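Local coordinates for protein aromatic-amino-acid transaminase TyrB (Burkholderia cenocepacia K56-2Valvano, PDB 4WD2) that probably transfers amino groups between aromatic amino acids and 2-oxo acids, using a pyridoxal phosphate cofactor carried on a lysine, as a class I and II aminotransferase, at residues Y44-A56 and Q314-I326. Numbering follows the deposited sequence.
Sequences YFDAEGRIPVMGA and QWEEELSAMCRRI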
loop_
_atom_site.group_PDB
_atom_site.type_symbol
_atom_site.label_atom_id
_atom_site.label_comp_id
_atom_site.label_asym_id
_atom_site.label_seq_id
_atom_site.Cartn_x
_atom_site.Cartn_y
_atom_site.Cartn_z
ATOM N N TYR A 44 -19.008 -4.522 9.635
ATOM C CA TYR A 44 -20.375 -5.005 9.445
ATOM C C TYR A 44 -20.484 -6.525 9.591
ATOM O O TYR A 44 -19.725 -7.275 8.981
ATOM C CB TYR A 44 -20.933 -4.586 8.078
ATOM C CG TYR A 44 -22.364 -5.055 7.866
ATOM C CD1 TYR A 44 -23.439 -4.303 8.321
ATOM C CD2 TYR A 44 -22.635 -6.261 7.227
ATOM C CE1 TYR A 44 -24.747 -4.736 8.137
ATOM C CE2 TYR A 44 -23.938 -6.704 7.045
ATOM C CZ TYR A 44 -24.983 -5.941 7.501
ATOM O OH TYR A 44 -26.267 -6.386 7.314
ATOM N N PHE A 45 -21.434 -6.960 10.414
ATOM C CA PHE A 45 -21.830 -8.364 10.499
ATOM C C PHE A 45 -23.268 -8.481 9.998
ATOM O O PHE A 45 -24.031 -7.529 10.099
ATOM C CB PHE A 45 -21.706 -8.889 11.932
ATOM C CG PHE A 45 -20.329 -8.750 12.505
ATOM C CD1 PHE A 45 -19.926 -7.566 13.099
ATOM C CD2 PHE A 45 -19.429 -9.799 12.436
ATOM C CE1 PHE A 45 -18.648 -7.433 13.622
ATOM C CE2 PHE A 45 -18.147 -9.678 12.955
ATOM C CZ PHE A 45 -17.754 -8.495 13.549
ATOM N N ASP A 46 -23.641 -9.631 9.450
ATOM C CA ASP A 46 -24.993 -9.782 8.924
ATOM C C ASP A 46 -25.961 -10.280 9.995
ATOM O O ASP A 46 -25.646 -10.264 11.185
ATOM C CB ASP A 46 -25.010 -10.721 7.702
ATOM C CG ASP A 46 -24.448 -12.116 7.994
ATOM O OD1 ASP A 46 -24.402 -12.547 9.167
ATOM O OD2 ASP A 46 -24.064 -12.799 7.019
ATOM N N ALA A 47 -27.137 -10.721 9.561
ATOM C CA ALA A 47 -28.182 -11.166 10.480
ATOM C C ALA A 47 -27.740 -12.359 11.318
ATOM O O ALA A 47 -28.274 -12.592 12.400
ATOM C CB ALA A 47 -29.451 -11.512 9.713
ATOM N N GLU A 48 -26.770 -13.114 10.814
ATOM C CA GLU A 48 -26.303 -14.305 11.510
ATOM C C GLU A 48 -24.995 -14.042 12.257
ATOM O O GLU A 48 -24.358 -14.970 12.752
ATOM C CB GLU A 48 -26.133 -15.468 10.521
ATOM N N GLY A 49 -24.602 -12.774 12.342
ATOM C CA GLY A 49 -23.388 -12.394 13.047
ATOM C C GLY A 49 -22.103 -12.773 12.333
ATOM O O GLY A 49 -21.046 -12.885 12.962
ATOM N N ARG A 50 -22.182 -12.969 11.019
ATOM C CA ARG A 50 -20.993 -13.282 10.223
ATOM C C ARG A 50 -20.574 -12.105 9.351
ATOM O O ARG A 50 -21.399 -11.277 8.976
ATOM C CB ARG A 50 -21.234 -14.493 9.326
ATOM C CG ARG A 50 -21.845 -15.695 10.005
ATOM C CD ARG A 50 -21.913 -16.854 9.027
ATOM N NE ARG A 50 -22.447 -18.063 9.639
ATOM C CZ ARG A 50 -23.675 -18.529 9.424
ATOM N NH1 ARG A 50 -24.500 -17.887 8.600
ATOM N NH2 ARG A 50 -24.078 -19.638 10.028
ATOM N N ILE A 51 -19.286 -12.037 9.030
ATOM C CA ILE A 51 -18.805 -11.114 8.009
ATOM C C ILE A 51 -19.204 -11.661 6.647
ATOM O O ILE A 51 -18.755 -12.743 6.257
ATOM C CB ILE A 51 -17.284 -10.938 8.061
ATOM C CG1 ILE A 51 -16.833 -10.570 9.477
ATOM C CG2 ILE A 51 -16.831 -9.903 7.031
ATOM C CD1 ILE A 51 -15.331 -10.693 9.691
ATOM N N PRO A 52 -20.052 -10.920 5.913
ATOM C CA PRO A 52 -20.563 -11.490 4.661
ATOM C C PRO A 52 -19.580 -11.420 3.498
ATOM O O PRO A 52 -18.663 -10.599 3.478
ATOM C CB PRO A 52 -21.802 -10.635 4.365
ATOM C CG PRO A 52 -21.504 -9.315 5.005
ATOM C CD PRO A 52 -20.681 -9.623 6.234
ATOM N N VAL A 53 -19.778 -12.320 2.546
ATOM C CA VAL A 53 -19.217 -12.186 1.210
ATOM C C VAL A 53 -20.369 -11.779 0.305
ATOM O O VAL A 53 -21.282 -12.577 0.079
ATOM C CB VAL A 53 -18.584 -13.496 0.705
ATOM C CG1 VAL A 53 -18.251 -13.384 -0.773
ATOM C CG2 VAL A 53 -17.344 -13.833 1.508
ATOM N N MET A 54 -20.357 -10.542 -0.190
ATOM C CA MET A 54 -21.503 -10.047 -0.936
ATOM C C MET A 54 -21.689 -10.849 -2.216
ATOM O O MET A 54 -20.710 -11.225 -2.867
ATOM C CB MET A 54 -21.348 -8.556 -1.245
ATOM C CG MET A 54 -21.268 -7.685 -0.000
ATOM S SD MET A 54 -21.143 -5.921 -0.361
ATOM C CE MET A 54 -22.854 -5.459 -0.588
ATOM N N GLY A 55 -22.950 -11.123 -2.551
ATOM C CA GLY A 55 -23.292 -11.898 -3.729
ATOM C C GLY A 55 -22.624 -11.387 -4.989
ATOM O O GLY A 55 -22.074 -12.168 -5.772
ATOM N N ALA A 56 -22.665 -10.071 -5.180
ATOM C CA ALA A 56 -22.082 -9.448 -6.361
ATOM C C ALA A 56 -20.577 -9.650 -6.395
ATOM O O ALA A 56 -19.991 -9.813 -7.461
ATOM C CB ALA A 56 -22.414 -7.966 -6.403
ATOM N N GLN A 314 -27.131 -5.855 -8.185
ATOM C CA GLN A 314 -27.093 -6.836 -7.112
ATOM C C GLN A 314 -26.329 -6.303 -5.911
ATOM O O GLN A 314 -26.710 -6.533 -4.765
ATOM C CB GLN A 314 -26.455 -8.128 -7.601
ATOM C CG GLN A 314 -26.497 -9.269 -6.600
ATOM C CD GLN A 314 -25.738 -10.470 -7.103
ATOM O OE1 GLN A 314 -25.027 -10.385 -8.107
ATOM N NE2 GLN A 314 -25.875 -11.597 -6.413
ATOM N N TRP A 315 -25.244 -5.590 -6.181
ATOM C CA TRP A 315 -24.464 -4.969 -5.122
ATOM C C TRP A 315 -25.247 -3.881 -4.382
ATOM O O TRP A 315 -25.304 -3.891 -3.152
ATOM C CB TRP A 315 -23.168 -4.384 -5.685
ATOM C CG TRP A 315 -22.424 -3.555 -4.684
ATOM C CD1 TRP A 315 -21.800 -3.999 -3.552
ATOM C CD2 TRP A 315 -22.235 -2.136 -4.716
ATOM N NE1 TRP A 315 -21.233 -2.946 -2.881
ATOM C CE2 TRP A 315 -21.484 -1.791 -3.572
ATOM C CE3 TRP A 315 -22.620 -1.124 -5.603
ATOM C CZ2 TRP A 315 -21.111 -0.480 -3.294
ATOM C CZ3 TRP A 315 -22.247 0.179 -5.326
ATOM C CH2 TRP A 315 -21.501 0.490 -4.181
ATOM N N GLU A 316 -25.844 -2.944 -5.121
ATOM C CA GLU A 316 -26.599 -1.854 -4.502
ATOM C C GLU A 316 -27.763 -2.388 -3.675
ATOM O O GLU A 316 -28.087 -1.848 -2.614
ATOM C CB GLU A 316 -27.117 -0.874 -5.561
ATOM C CG GLU A 316 -26.028 -0.073 -6.267
ATOM C CD GLU A 316 -26.576 1.091 -7.084
ATOM O OE1 GLU A 316 -27.722 1.525 -6.827
ATOM O OE2 GLU A 316 -25.855 1.576 -7.983
ATOM N N GLU A 317 -28.391 -3.451 -4.166
ATOM C CA GLU A 317 -29.508 -4.056 -3.454
ATOM C C GLU A 317 -29.074 -4.653 -2.116
ATOM O O GLU A 317 -29.729 -4.426 -1.103
ATOM C CB GLU A 317 -30.181 -5.124 -4.321
ATOM C CG GLU A 317 -31.081 -4.537 -5.403
ATOM C CD GLU A 317 -31.760 -5.595 -6.267
ATOM O OE1 GLU A 317 -31.450 -6.801 -6.116
ATOM O OE2 GLU A 317 -32.609 -5.214 -7.103
ATOM N N GLU A 318 -27.980 -5.413 -2.103
ATOM C CA GLU A 318 -27.524 -6.037 -0.858
ATOM C C GLU A 318 -27.047 -4.977 0.131
ATOM O O GLU A 318 -27.302 -5.076 1.327
ATOM C CB GLU A 318 -26.409 -7.055 -1.119
ATOM C CG GLU A 318 -25.910 -7.765 0.152
ATOM C CD GLU A 318 -25.052 -8.996 -0.138
ATOM O OE1 GLU A 318 -24.728 -9.242 -1.319
ATOM O OE2 GLU A 318 -24.703 -9.723 0.819
ATOM N N LEU A 319 -26.364 -3.956 -0.378
ATOM C CA LEU A 319 -25.889 -2.864 0.466
ATOM C C LEU A 319 -27.055 -2.095 1.093
ATOM O O LEU A 319 -26.980 -1.678 2.254
ATOM C CB LEU A 319 -24.995 -1.916 -0.338
ATOM C CG LEU A 319 -24.489 -0.676 0.404
ATOM C CD1 LEU A 319 -23.553 -1.042 1.568
ATOM C CD2 LEU A 319 -23.820 0.278 -0.568
ATOM N N SER A 320 -28.133 -1.911 0.334
ATOM C CA SER A 320 -29.309 -1.228 0.869
ATOM C C SER A 320 -29.998 -2.091 1.926
ATOM O O SER A 320 -30.522 -1.576 2.908
ATOM C CB SER A 320 -30.294 -0.867 -0.247
ATOM O OG SER A 320 -30.986 -2.010 -0.718
ATOM N N ALA A 321 -29.984 -3.406 1.730
ATOM C CA ALA A 321 -30.507 -4.328 2.737
ATOM C C ALA A 321 -29.651 -4.295 4.007
ATOM O O ALA A 321 -30.172 -4.405 5.113
ATOM C CB ALA A 321 -30.581 -5.734 2.183
ATOM N N MET A 322 -28.340 -4.145 3.843
ATOM C CA MET A 322 -27.434 -3.959 4.981
ATOM C C MET A 322 -27.759 -2.666 5.715
ATOM O O MET A 322 -27.839 -2.639 6.944
ATOM C CB MET A 322 -25.972 -3.944 4.523
ATOM C CG MET A 322 -25.465 -5.287 4.040
ATOM S SD MET A 322 -23.992 -5.149 3.014
ATOM C CE MET A 322 -22.840 -4.382 4.126
ATOM N N CYS A 323 -27.939 -1.600 4.948
ATOM C CA CYS A 323 -28.328 -0.309 5.494
ATOM C C CYS A 323 -29.621 -0.419 6.309
ATOM O O CYS A 323 -29.708 0.108 7.414
ATOM C CB CYS A 323 -28.491 0.711 4.362
ATOM S SG CYS A 323 -28.695 2.424 4.891
ATOM N N ARG A 324 -30.616 -1.116 5.765
ATOM C CA ARG A 324 -31.898 -1.261 6.450
ATOM C C ARG A 324 -31.812 -2.164 7.681
ATOM O O ARG A 324 -32.529 -1.948 8.651
ATOM C CB ARG A 324 -32.966 -1.791 5.483
ATOM C CG ARG A 324 -33.465 -0.753 4.480
ATOM C CD ARG A 324 -34.722 -1.226 3.756
ATOM N NE ARG A 324 -34.517 -2.496 3.068
ATOM C CZ ARG A 324 -34.045 -2.606 1.829
ATOM N NH1 ARG A 324 -33.731 -1.512 1.141
ATOM N NH2 ARG A 324 -33.885 -3.801 1.279
ATOM N N ARG A 325 -30.940 -3.171 7.647
ATOM C CA ARG A 325 -30.776 -4.064 8.796
ATOM C C ARG A 325 -30.235 -3.301 10.005
ATOM O O ARG A 325 -30.708 -3.494 11.118
ATOM C CB ARG A 325 -29.854 -5.244 8.469
ATOM C CG ARG A 325 -30.050 -6.442 9.419
ATOM C CD ARG A 325 -28.928 -7.475 9.318
ATOM N NE ARG A 325 -27.684 -6.983 9.900
ATOM C CZ ARG A 325 -27.410 -6.988 11.201
ATOM N NH1 ARG A 325 -26.248 -6.514 11.631
ATOM N NH2 ARG A 325 -28.299 -7.467 12.071
ATOM N N ILE A 326 -29.249 -2.436 9.785
ATOM C CA ILE A 326 -28.738 -1.582 10.856
ATOM C C ILE A 326 -29.860 -0.695 11.416
ATOM O O ILE A 326 -30.007 -0.567 12.634
ATOM C CB ILE A 326 -27.559 -0.697 10.374
ATOM C CG1 ILE A 326 -26.343 -1.564 10.027
ATOM C CG2 ILE A 326 -27.173 0.326 11.442
ATOM C CD1 ILE A 326 -25.169 -0.787 9.483
HETATM O O HOH W 1 -24.232 -12.214 0.531
HETATM O O HOH W 2 -24.444 -8.189 -3.500
#
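Tyr44 meets Met322 with the face of its ring, and Met322 can be followed outward from the helix. Its CB lies 3.7 Å from Tyr44 CZ, and CG sits 3.5 Å from Tyr44 OH. SD stands farther above the ring, a Met-aromatic contact, and packs against the methyl Met54 CE (3.8 Å). The bend at chi3 (60°) then brings CE back over the ring, 3.8 Å from its centroid and 18° off the normal, a CH-pi contact. At the phenol end, Arg325 NE gives Tyr44 OH a hydrogen bond of 3.0 Å within the guanidinium plane. NH1 adds a weak one to Phe45 O, Asp46 O lies over the guanidinium face, and NH2 is held by Leu388 O. Met54 CE approaches Trp315 CD1 obliquely (3.5 Å), while its SD meets the five-membered ring at the edge, a second Met-aromatic contact. Beside Met54, the N-cap residue, extended Glu318 accepts the N-H of Gly55, first in the helix, on the syn lone pair of OE1 (2.9 Å from N); a water bridges OE2 to Val53 O. The contact thus joins the loop before helix 55-65 to the long helix 309-338, whose Trp315 also packs against helices 297-307 and 229-232 and stacks on Phe256, two residues after cofactor-bearing Lys254.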